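Local coordinates for PrgZ (Enterococcus faecalis, PDB 4FAJ), which binds peptide pheromone as a membrane-anchored extracellular receptor of the solute-binding protein 5 family, probably for delivery to a peptide transporter, at residues V114-N117 and G118-T122; S140-V143 and A144-R148; R96-E99 and K100-Q104. One frame throughout, in Å; residues are numbered along the deposited sequence.

Contact 1 (V114-N117 and G118-T122); sequences VSNN and GKTYT
Val114 lays its CG2 methyl over one face of the Tyr121 ring, 3.9 Å from the ring centroid and nearly on the ring normal, a CH-pi contact. The two side chains run side by side from neighbouring strands. CG1 of Val114 stands anti to the backbone N (chi1 -175°) and rests on Gly118 CA. This puts CG2 beside the backbone N, where it meets the ring. On the face that carries Ser115 and Thr120, Thr120 OG1 takes a weak hydrogen bond from ND2 of Asn116, in the turn, while Asn116 CB lies 3.3 Å from the same OG1. Ser115 OG and Thr122 OG1 share a water, 2.8 Å and 2.9 Å away respectively. The water also donates a weak bond to Thr120 O.

The frame is a beta hairpin closed by a type I' turn from Asn116 to Lys119. Asn117 and Gly118, at the two central positions of the turn, both have the positive phi that a type I' turn requires. Ser115 N bonds to Thr120 O at 2.8 Å, and Thr120 N returns a bond to Ser115 O. Lys119 N binds Asn116 O at 3.1 Å and reaches Ser115 O only weakly. Lys119 and Thr120 thus both face Ser115, which makes a classic beta bulge. The Lys119 chain bends at chi3 and chi4 and curls back over Asn116 O.

Further out, strand 190-194 pairs with strand 120-124 through Tyr121 and Ile193, and Phe202 meets the Tyr121 ring edge-to-face. Asn116 ND2 has a second, weak hydrogen bond to Glu194 OE1.

Contact 2 (S140-V143 and A144-R148); sequences SDFV and AAWQR
Phe142 and Trp146 sit one turn apart on the alpha-helix 139-150 and touch obliquely, with ring planes at 72°. The helix spans both segments with its regular i to i+4 bonding. Ala144 N, Ala145 N, Trp146 N and Gln147 N bond in turn to the carbonyls of Ser140, Asp141, Phe142 and Val143.

Trp146 can be followed outward from the backbone. Its CB lies 3.6 Å from Phe142 O, the carbonyl that also accepts the bond from Trp146 N. CG is set anti to its own carbonyl carbon (chi1 -60°) and comes to 3.3 Å from Phe142 O. That oxygen lies over one face of the indole, offset toward the rim. CD1 and CD2 flank CG and are also near this oxygen. At NE1 the nearest ring atom across the contact is Phe142 CD1, but the hydrogen bond of NE1 goes to Tyr211 O. CE2 approaches the same CD1. CZ2 makes the closest touch between the two rings, 3.8 Å from Phe142 CD1.

Tyr211 and Phe162 meet the indole edge-to-face, while Leu191 touches Phe142 and both Val183 and Ile193 touch Trp146, so this face of the helix packs on strands 183-186 and 190-194. Asp141 OD2 accepts from Trp131 NE1 and from the N of Thr138, the residue just before the N-terminal end of the helix, and its OD1 accepts from Gln216 N.

Val143 and Gln147 run side by side in the same direction. The glutamine chain is extended beyond CG (chi2 -177°), with its CG 3.4 Å from Val143 O. Its OE1 ends 3.6 Å from the Val143 CG1 methyl.

Contact 3 (R96-E99 and K100-Q104); sequences RLDE and KNQPQ
Asp98 turns its carboxylate back into the hairpin and takes three hydrogen bonds from the residues after it. Its CG sits between the backbone N and the carbonyl carbon (chi1 65°), which brings OD1 over the turn. Gln102 N and Lys100 N each lie 2.9 Å from Asp98 OD1. They reach it from opposite faces of the carboxylate plane; the Lys100 bond makes an Asx turn. Asp98 OD2 takes a third bond from Gln104 NE2 at 3.1 Å. Gln104 bends at chi2 (-62°) to bring its amide there, with the amide and carboxylate planes 23° apart.

Asp98 O accepts from Asn101 N at 2.8 Å, and Asp98 N bonds to Gln102 O. With Asn101 at positive phi, this is a type I turn plus G1 bulge, a 3:5 hairpin. Paired backbone bonds between Arg96 and Gln104 join strands 95-97 and 103-105. On the face that carries Leu97 and Pro103, Leu97 CD2 packs 4.2 Å from Pro103 CD. Asn101 OD1 bonds to His549 ND1. Arg96 forms salt bridges to Glu92 and Asp556, its side chain about 7 Å from that of Asp263, a zinc ligand.

Three N-H donors should stabilise the charged form of Asp98 and fix its rotation, so the side chain ties the turn to the second strand.

The three contacts follow one another along the chain in the order contact 3, contact 1, contact 2. Their centres are about 20 to 24 Å apart, and none touches another; the nearest atoms are about 8 to 10 Å apart. Contacts 1 and 3 are both hairpins but belong to different sheets. Contact 3 forms its own two-stranded sheet, while contact 1 provides the edge strand 113-115 and its neighbour 120-124 in a four-stranded sheet. Helix 139-150 of contact 2 follows strand 120-124. Contacts 1 and 2 belong to one sheet-and-helix layer, joined through strands 183-186 and 190-194; both lie away from the annotated zinc sites, whereas the Arg96 side chain of contact 3 is about 8 Å from a bound zinc ion.

Contact 1 (V114-N117 and G118-T122)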
# COMPACT_ATOMS: atom_id res chain seq x y z
N VAL A 114 -6.87 24.71 12.28
CA VAL A 114 -7.95 23.87 12.76
C VAL A 114 -8.84 24.65 13.72
O VAL A 114 -8.35 25.33 14.63
CB VAL A 114 -7.42 22.60 13.46
CG1 VAL A 114 -8.58 21.71 13.85
CG2 VAL A 114 -6.45 21.85 12.56
N SER A 115 -10.15 24.57 13.51
CA SER A 115 -11.11 25.33 14.30
C SER A 115 -12.32 24.45 14.57
O SER A 115 -12.31 23.27 14.22
CB SER A 115 -11.51 26.60 13.55
OG SER A 115 -12.16 26.28 12.32
N ASN A 116 -13.34 25.01 15.22
CA ASN A 116 -14.58 24.26 15.48
C ASN A 116 -14.32 22.94 16.23
O ASN A 116 -14.69 21.85 15.77
CB ASN A 116 -15.31 24.00 14.15
CG ASN A 116 -16.69 23.42 14.35
OD1 ASN A 116 -17.33 23.63 15.39
ND2 ASN A 116 -17.17 22.68 13.36
N ASN A 117 -13.66 23.07 17.38
CA ASN A 117 -13.37 21.93 18.25
C ASN A 117 -12.71 20.77 17.49
O ASN A 117 -13.14 19.62 17.57
CB ASN A 117 -14.66 21.47 18.95
CG ASN A 117 -15.27 22.55 19.81
OD1 ASN A 117 -16.46 22.87 19.68
ND2 ASN A 117 -14.47 23.14 20.69
N GLY A 118 -11.66 21.10 16.74
CA GLY A 118 -10.91 20.10 15.99
C GLY A 118 -11.55 19.53 14.73
O GLY A 118 -11.01 18.59 14.15
N LYS A 119 -12.68 20.09 14.29
CA LYS A 119 -13.43 19.52 13.15
C LYS A 119 -13.34 20.27 11.81
O LYS A 119 -13.63 19.67 10.77
CB LYS A 119 -14.90 19.33 13.52
CG LYS A 119 -15.13 18.38 14.69
CD LYS A 119 -16.56 17.87 14.76
CE LYS A 119 -17.56 18.97 15.01
NZ LYS A 119 -17.40 19.57 16.35
N THR A 120 -12.96 21.54 11.82
CA THR A 120 -12.83 22.32 10.58
C THR A 120 -11.36 22.61 10.27
O THR A 120 -10.65 23.14 11.12
CB THR A 120 -13.63 23.64 10.65
OG1 THR A 120 -15.00 23.34 10.94
CG2 THR A 120 -13.53 24.42 9.34
N TYR A 121 -10.93 22.24 9.07
CA TYR A 121 -9.57 22.46 8.59
C TYR A 121 -9.60 23.50 7.47
O TYR A 121 -10.31 23.31 6.48
CB TYR A 121 -8.97 21.17 8.03
CG TYR A 121 -8.49 20.19 9.08
CD1 TYR A 121 -9.37 19.69 10.05
CD2 TYR A 121 -7.18 19.75 9.10
CE1 TYR A 121 -8.94 18.79 11.02
CE2 TYR A 121 -6.74 18.85 10.07
CZ TYR A 121 -7.62 18.38 11.02
OH TYR A 121 -7.18 17.48 11.97
N THR A 122 -8.83 24.57 7.62
CA THR A 122 -8.69 25.59 6.59
C THR A 122 -7.26 25.60 6.08
O THR A 122 -6.32 25.67 6.87
CB THR A 122 -9.09 27.00 7.10
OG1 THR A 122 -10.46 26.97 7.50
CG2 THR A 122 -8.90 28.06 6.01
O HOH W 1 -10.20 26.35 10.29

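Contact 2 (S140-V143 and A144-R148)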
# COMPACT_ATOMS: atom_id res chain seq x y z
N SER A 140 -10.62 24.65 -6.30
CA SER A 140 -11.65 23.94 -7.07
C SER A 140 -11.20 22.63 -7.72
O SER A 140 -11.99 21.69 -7.82
CB SER A 140 -12.25 24.86 -8.14
OG SER A 140 -13.16 25.74 -7.52
N ASP A 141 -9.94 22.57 -8.16
CA ASP A 141 -9.32 21.30 -8.59
C ASP A 141 -9.40 20.23 -7.49
O ASP A 141 -9.70 19.05 -7.77
CB ASP A 141 -7.84 21.49 -9.00
CG ASP A 141 -7.66 22.27 -10.30
OD1 ASP A 141 -8.47 22.12 -11.24
OD2 ASP A 141 -6.65 23.02 -10.39
N PHE A 142 -9.09 20.62 -6.24
CA PHE A 142 -9.16 19.68 -5.12
C PHE A 142 -10.60 19.26 -4.81
O PHE A 142 -10.86 18.06 -4.64
CB PHE A 142 -8.49 20.25 -3.85
CG PHE A 142 -6.99 20.22 -3.90
CD1 PHE A 142 -6.28 19.09 -3.49
CD2 PHE A 142 -6.26 21.33 -4.32
CE1 PHE A 142 -4.90 19.05 -3.53
CE2 PHE A 142 -4.88 21.30 -4.35
CZ PHE A 142 -4.20 20.16 -3.96
N VAL A 143 -11.52 20.22 -4.77
CA VAL A 143 -12.93 19.92 -4.50
C VAL A 143 -13.46 18.87 -5.48
O VAL A 143 -14.02 17.85 -5.06
CB VAL A 143 -13.82 21.18 -4.56
CG1 VAL A 143 -15.30 20.80 -4.59
CG2 VAL A 143 -13.53 22.11 -3.37
N ALA A 144 -13.28 19.13 -6.78
CA ALA A 144 -13.74 18.20 -7.82
C ALA A 144 -13.04 16.84 -7.77
O ALA A 144 -13.67 15.81 -8.03
CB ALA A 144 -13.59 18.83 -9.21
N ALA A 145 -11.74 16.83 -7.45
CA ALA A 145 -10.96 15.60 -7.36
C ALA A 145 -11.50 14.69 -6.27
O ALA A 145 -11.67 13.48 -6.49
CB ALA A 145 -9.45 15.92 -7.08
N TRP A 146 -11.77 15.26 -5.11
CA TRP A 146 -12.24 14.49 -3.96
C TRP A 146 -13.70 14.04 -4.12
O TRP A 146 -14.06 12.94 -3.72
CB TRP A 146 -12.07 15.27 -2.67
CG TRP A 146 -10.64 15.64 -2.36
CD1 TRP A 146 -9.51 15.21 -3.01
CD2 TRP A 146 -10.18 16.51 -1.32
NE1 TRP A 146 -8.39 15.78 -2.45
CE2 TRP A 146 -8.78 16.56 -1.40
CE3 TRP A 146 -10.83 17.24 -0.32
CZ2 TRP A 146 -8.00 17.33 -0.53
CZ3 TRP A 146 -10.05 18.00 0.55
CH2 TRP A 146 -8.65 18.03 0.44
N GLN A 147 -14.52 14.90 -4.70
CA GLN A 147 -15.89 14.50 -5.06
C GLN A 147 -15.85 13.27 -5.97
O GLN A 147 -16.67 12.35 -5.85
CB GLN A 147 -16.65 15.65 -5.72
CG GLN A 147 -17.21 16.67 -4.73
CD GLN A 147 -18.03 17.78 -5.38
OE1 GLN A 147 -18.31 18.80 -4.75
NE2 GLN A 147 -18.44 17.57 -6.62
N ARG A 148 -14.89 13.25 -6.87
CA ARG A 148 -14.73 12.18 -7.83
C ARG A 148 -14.34 10.85 -7.16
O ARG A 148 -14.79 9.79 -7.59
CB ARG A 148 -13.68 12.62 -8.85
CG ARG A 148 -13.38 11.70 -9.97
CD ARG A 148 -12.39 12.38 -10.88
NE ARG A 148 -11.88 11.46 -11.87
CZ ARG A 148 -10.68 10.88 -11.83
NH1 ARG A 148 -9.81 11.13 -10.86
NH2 ARG A 148 -10.36 10.06 -12.82

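Contact 3 (R96-E99 and K100-Q104)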
# COMPACT_ATOMS: atom_id res chain seq x y z
N ARG A 96 3.55 16.63 1.83
CA ARG A 96 4.54 15.63 1.42
C ARG A 96 5.31 15.22 2.68
O ARG A 96 5.71 16.08 3.47
CB ARG A 96 5.51 16.25 0.41
CG ARG A 96 6.59 15.30 -0.12
CD ARG A 96 7.71 16.07 -0.78
NE ARG A 96 7.30 16.72 -2.04
CZ ARG A 96 7.22 16.12 -3.23
NH1 ARG A 96 7.51 14.83 -3.37
NH2 ARG A 96 6.85 16.83 -4.29
N LEU A 97 5.52 13.91 2.85
CA LEU A 97 6.24 13.41 4.03
C LEU A 97 7.70 13.82 4.04
O LEU A 97 8.38 13.81 3.00
CB LEU A 97 6.13 11.88 4.15
CG LEU A 97 4.73 11.29 4.34
CD1 LEU A 97 4.89 9.80 4.72
CD2 LEU A 97 3.86 12.03 5.37
N ASP A 98 8.18 14.20 5.21
CA ASP A 98 9.59 14.49 5.41
C ASP A 98 10.34 13.23 5.83
O ASP A 98 9.76 12.15 5.91
CB ASP A 98 9.79 15.63 6.43
CG ASP A 98 9.33 15.28 7.84
OD1 ASP A 98 9.12 14.08 8.15
OD2 ASP A 98 9.18 16.23 8.65
N GLU A 99 11.63 13.38 6.10
CA GLU A 99 12.49 12.25 6.46
C GLU A 99 12.04 11.49 7.71
O GLU A 99 12.45 10.34 7.93
CB GLU A 99 13.96 12.72 6.59
CG GLU A 99 14.25 13.72 7.73
CD GLU A 99 13.87 15.16 7.40
OE1 GLU A 99 13.26 15.41 6.32
OE2 GLU A 99 14.18 16.06 8.23
N LYS A 100 11.19 12.11 8.53
CA LYS A 100 10.63 11.47 9.72
C LYS A 100 9.20 11.01 9.49
O LYS A 100 8.49 10.71 10.45
CB LYS A 100 10.69 12.43 10.90
CG LYS A 100 12.12 12.80 11.28
CD LYS A 100 12.19 13.57 12.60
CE LYS A 100 13.56 13.44 13.23
NZ LYS A 100 14.66 13.90 12.33
N ASN A 101 8.79 10.93 8.23
CA ASN A 101 7.43 10.51 7.85
C ASN A 101 6.32 11.43 8.38
O ASN A 101 5.19 10.98 8.59
CB ASN A 101 7.18 9.05 8.25
CG ASN A 101 8.19 8.10 7.63
OD1 ASN A 101 8.72 8.37 6.55
ND2 ASN A 101 8.44 6.98 8.29
N GLN A 102 6.64 12.71 8.54
CA GLN A 102 5.66 13.70 9.00
C GLN A 102 5.24 14.61 7.84
O GLN A 102 6.09 15.07 7.07
CB GLN A 102 6.25 14.55 10.12
CG GLN A 102 6.83 13.75 11.27
CD GLN A 102 5.80 13.34 12.31
OE1 GLN A 102 4.62 13.13 12.00
NE2 GLN A 102 6.24 13.22 13.55
N PRO A 103 3.92 14.88 7.71
CA PRO A 103 3.46 15.72 6.61
C PRO A 103 3.98 17.15 6.74
O PRO A 103 3.87 17.76 7.81
CB PRO A 103 1.93 15.65 6.70
CG PRO A 103 1.62 15.22 8.10
CD PRO A 103 2.83 14.45 8.60
N GLN A 104 4.58 17.65 5.66
CA GLN A 104 5.06 19.03 5.58
C GLN A 104 4.41 19.71 4.37
O GLN A 104 4.06 19.02 3.40
CB GLN A 104 6.59 19.06 5.46
CG GLN A 104 7.34 18.48 6.65
CD GLN A 104 7.07 19.24 7.95
OE1 GLN A 104 6.78 20.44 7.93
NE2 GLN A 104 7.17 18.55 9.07